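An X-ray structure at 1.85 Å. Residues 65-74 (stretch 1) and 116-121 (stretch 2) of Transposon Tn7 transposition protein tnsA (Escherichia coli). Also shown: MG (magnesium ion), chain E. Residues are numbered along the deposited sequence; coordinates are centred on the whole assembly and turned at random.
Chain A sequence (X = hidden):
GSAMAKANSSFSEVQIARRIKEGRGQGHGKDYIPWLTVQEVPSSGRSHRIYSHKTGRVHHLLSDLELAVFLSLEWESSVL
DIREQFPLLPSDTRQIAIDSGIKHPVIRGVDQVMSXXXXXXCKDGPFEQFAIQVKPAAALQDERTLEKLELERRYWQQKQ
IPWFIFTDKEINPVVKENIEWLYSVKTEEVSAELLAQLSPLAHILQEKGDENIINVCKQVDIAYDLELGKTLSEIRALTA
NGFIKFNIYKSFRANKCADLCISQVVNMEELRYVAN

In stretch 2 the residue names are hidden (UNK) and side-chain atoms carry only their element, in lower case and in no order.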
# COMPACT_ATOMS: atom_id res chain seq x y z
N LEU A 65 -4.83 1.82 5.55
CA LEU A 65 -4.49 0.42 5.34
C LEU A 65 -3.46 0.28 4.22
O LEU A 65 -2.54 -0.54 4.32
CB LEU A 65 -5.74 -0.39 5.00
CG LEU A 65 -5.53 -1.90 4.88
CD1 LEU A 65 -4.62 -2.40 5.99
CD2 LEU A 65 -6.91 -2.60 4.93
N GLU A 66 -3.62 1.06 3.16
CA GLU A 66 -2.67 1.03 2.05
C GLU A 66 -1.32 1.55 2.54
O GLU A 66 -0.27 1.06 2.13
CB GLU A 66 -3.17 1.88 0.88
CG GLU A 66 -4.15 1.14 -0.03
CD GLU A 66 -4.73 2.03 -1.12
OE1 GLU A 66 -4.00 2.92 -1.62
OE2 GLU A 66 -5.91 1.82 -1.50
N LEU A 67 -1.36 2.55 3.42
CA LEU A 67 -0.13 3.09 3.99
C LEU A 67 0.60 1.98 4.76
O LEU A 67 1.82 1.82 4.64
CB LEU A 67 -0.44 4.24 4.95
CG LEU A 67 0.72 4.80 5.78
CD1 LEU A 67 1.77 5.42 4.87
CD2 LEU A 67 0.18 5.84 6.77
N ALA A 68 -0.15 1.22 5.56
CA ALA A 68 0.47 0.14 6.34
C ALA A 68 1.14 -0.90 5.45
O ALA A 68 2.24 -1.37 5.74
CB ALA A 68 -0.58 -0.52 7.23
N VAL A 69 0.48 -1.27 4.36
CA VAL A 69 1.03 -2.25 3.43
C VAL A 69 2.26 -1.67 2.73
O VAL A 69 3.27 -2.36 2.57
CB VAL A 69 -0.01 -2.69 2.37
CG1 VAL A 69 0.63 -3.64 1.37
CG2 VAL A 69 -1.19 -3.38 3.06
N PHE A 70 2.19 -0.41 2.33
CA PHE A 70 3.32 0.24 1.68
C PHE A 70 4.55 0.26 2.60
O PHE A 70 5.64 -0.13 2.19
CB PHE A 70 2.99 1.68 1.29
CG PHE A 70 4.18 2.45 0.80
CD1 PHE A 70 4.61 2.34 -0.51
CD2 PHE A 70 4.92 3.23 1.69
CE1 PHE A 70 5.77 2.99 -0.94
CE2 PHE A 70 6.09 3.88 1.28
CZ PHE A 70 6.51 3.75 -0.04
N LEU A 71 4.38 0.71 3.83
CA LEU A 71 5.50 0.77 4.76
C LEU A 71 6.10 -0.62 4.99
O LEU A 71 7.32 -0.77 5.11
CB LEU A 71 5.06 1.39 6.09
CG LEU A 71 4.64 2.86 6.04
CD1 LEU A 71 4.01 3.28 7.37
CD2 LEU A 71 5.84 3.73 5.72
N SER A 72 5.25 -1.63 5.05
CA SER A 72 5.72 -3.00 5.24
C SER A 72 6.52 -3.48 4.02
O SER A 72 7.53 -4.17 4.17
CB SER A 72 4.53 -3.95 5.48
OG SER A 72 3.76 -3.53 6.60
N LEU A 73 6.06 -3.11 2.82
CA LEU A 73 6.77 -3.50 1.59
C LEU A 73 8.11 -2.79 1.46
O LEU A 73 9.11 -3.41 1.09
CB LEU A 73 5.91 -3.18 0.36
CG LEU A 73 4.63 -3.99 0.15
CD1 LEU A 73 3.81 -3.36 -0.97
CD2 LEU A 73 4.98 -5.44 -0.18
N GLU A 74 8.12 -1.49 1.74
CA GLU A 74 9.32 -0.66 1.65
C GLU A 74 10.39 -1.11 2.66
O GLU A 74 11.57 -0.86 2.48
CB GLU A 74 8.94 0.81 1.90
CG GLU A 74 10.07 1.83 1.85
CD GLU A 74 10.57 2.14 0.44
OE1 GLU A 74 9.79 2.00 -0.54
OE2 GLU A 74 11.73 2.57 0.31
N UNK A 116 -5.46 -2.73 -9.05
CA UNK A 116 -4.98 -3.56 -7.95
C UNK A 116 -4.11 -2.62 -7.12
O UNK A 116 -3.26 -1.92 -7.66
o UNK A 116 -5.07 -5.68 -9.12
c UNK A 116 -4.17 -4.76 -8.49
c UNK A 116 -3.45 -5.48 -7.35
N UNK A 117 -4.32 -2.61 -5.81
CA UNK A 117 -3.60 -1.69 -4.97
C UNK A 117 -2.09 -1.67 -5.08
O UNK A 117 -1.50 -0.60 -5.06
o UNK A 117 -6.10 -0.83 -4.13
c UNK A 117 -4.05 -1.87 -3.52
c UNK A 117 -5.55 -1.63 -3.35
o UNK A 117 -6.17 -2.25 -2.47
N UNK A 118 -1.47 -2.85 -5.21
CA UNK A 118 -0.01 -2.92 -5.35
C UNK A 118 0.45 -4.06 -6.23
O UNK A 118 -0.03 -5.19 -6.10
c UNK A 118 -0.54 -2.24 -1.99
c UNK A 118 0.00 -0.11 -0.99
c UNK A 118 -0.76 -1.28 -1.00
c UNK A 118 0.98 0.09 -1.98
c UNK A 118 1.18 -0.89 -2.96
c UNK A 118 0.43 -2.06 -2.97
c UNK A 118 0.68 -3.13 -3.99
N UNK A 119 1.37 -3.78 -7.15
CA UNK A 119 1.96 -4.81 -7.99
C UNK A 119 3.41 -4.71 -7.54
O UNK A 119 4.04 -3.66 -7.68
c UNK A 119 2.46 -5.10 -11.84
c UNK A 119 2.06 -6.90 -10.16
c UNK A 119 2.60 -5.49 -10.37
c UNK A 119 1.83 -4.49 -9.48
N UNK A 120 3.94 -5.80 -7.00
CA UNK A 120 5.29 -5.78 -6.43
C UNK A 120 6.27 -6.67 -7.16
O UNK A 120 5.94 -7.79 -7.55
c UNK A 120 5.22 -6.23 -4.93
c UNK A 120 6.60 -6.07 -4.25
c UNK A 120 4.16 -5.41 -4.19
N UNK A 121 7.48 -6.14 -7.36
CA UNK A 121 8.57 -6.87 -8.01
C UNK A 121 9.67 -7.06 -6.96
O UNK A 121 10.03 -6.12 -6.26
o UNK A 121 7.67 -4.96 -10.71
c UNK A 121 9.13 -6.08 -9.19
o UNK A 121 7.94 -7.12 -10.97
c UNK A 121 8.18 -6.05 -10.37
MG MG E . -8.46 -1.73 -1.99
O HOH W 1 -7.99 0.49 -0.82
O HOH W 2 -10.80 -1.10 -1.69

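Position 116 carries three side-chain atoms. One carbon, the CB, bears one oxygen and one further carbon. The side chain stays out of reach of the helix, 65-74, and its oxygen is hydrogen-bonded elsewhere in the structure. This beta-branched hydroxyl pattern is that of threonine. The residue is T116.

Position 117 has two side-chain carbons, and the second carries two oxygens. That is a short carboxylate. The CA-to-CB bond points toward the helix, and the chain turns a corner here. One oxygen binds the MG ion. The other is near the carboxylate of E66. The residue is D117, since the carboxylate sits directly on CB. D117 OD2 is one of the MG ligands and lies 2.4 Å from MG. D117 OD1 lies 3.7 Å from E66 OE2, a close approach of like charges rather than a bond.

Position 118 has seven side-chain carbons: one CB and a ring of six. There is no oxygen on the ring, which rules out tyrosine. The CA-to-CB bond points toward the helix, and the ring reaches E66, V69, F70 and L73. The residue is F118, with chi1 in the m well. Its ring edge meets the helix backbone: F118 CZ is 3.3 Å from E66 O. E66 O already accepts the helical hydrogen bond from F70 N, at 2.9 Å. V69 CG1 packs at 3.6 Å from F118 CE2. L73 CD1 lies over one ring face, 4.1 Å from F118 CD1.

Position 119 has four side-chain carbons, forked at the second. Its CA-to-CB bond points away from the helix, and it makes no contact there. The fork beyond CB marks leucine. The residue is L119.

Position 120 has three side-chain carbons, with two attached to CB. The CA-to-CB bond again points toward the helix, as expected two residues along a strand from 118. Its side chain touches L73 and no other residue of the helix. The residue is V120. V120 CG2 lies 3.8 Å from L73 CD1.

Position 121 has two side-chain carbons, the second carrying two oxygens. This is again a short carboxylate. It is out of reach of the helix, and one of its oxygens is hydrogen-bonded elsewhere in the structure. The residue is D121.

The helix and strand 118-121 run nearly parallel, 3° apart, with axes 11.2 Å apart at closest approach. No hydrogen bond joins the two stretches. Around F118 and V120 the contact is mostly apolar packing against V69, F70 and L73. F118 has the largest covered area of any residue here. V120 extends the packing along L73. At the other end the contact is polar. Water 1 donates a hydrogen bond to E66 OE2 at 2.6 Å, and the O atom of water 1 is also 2.6 Å from MG. E66 and D117 are thus linked through the ion and this water, which places positive charge beside the two carboxylates.

Stretch 2, residues 116-121: TDFLVD
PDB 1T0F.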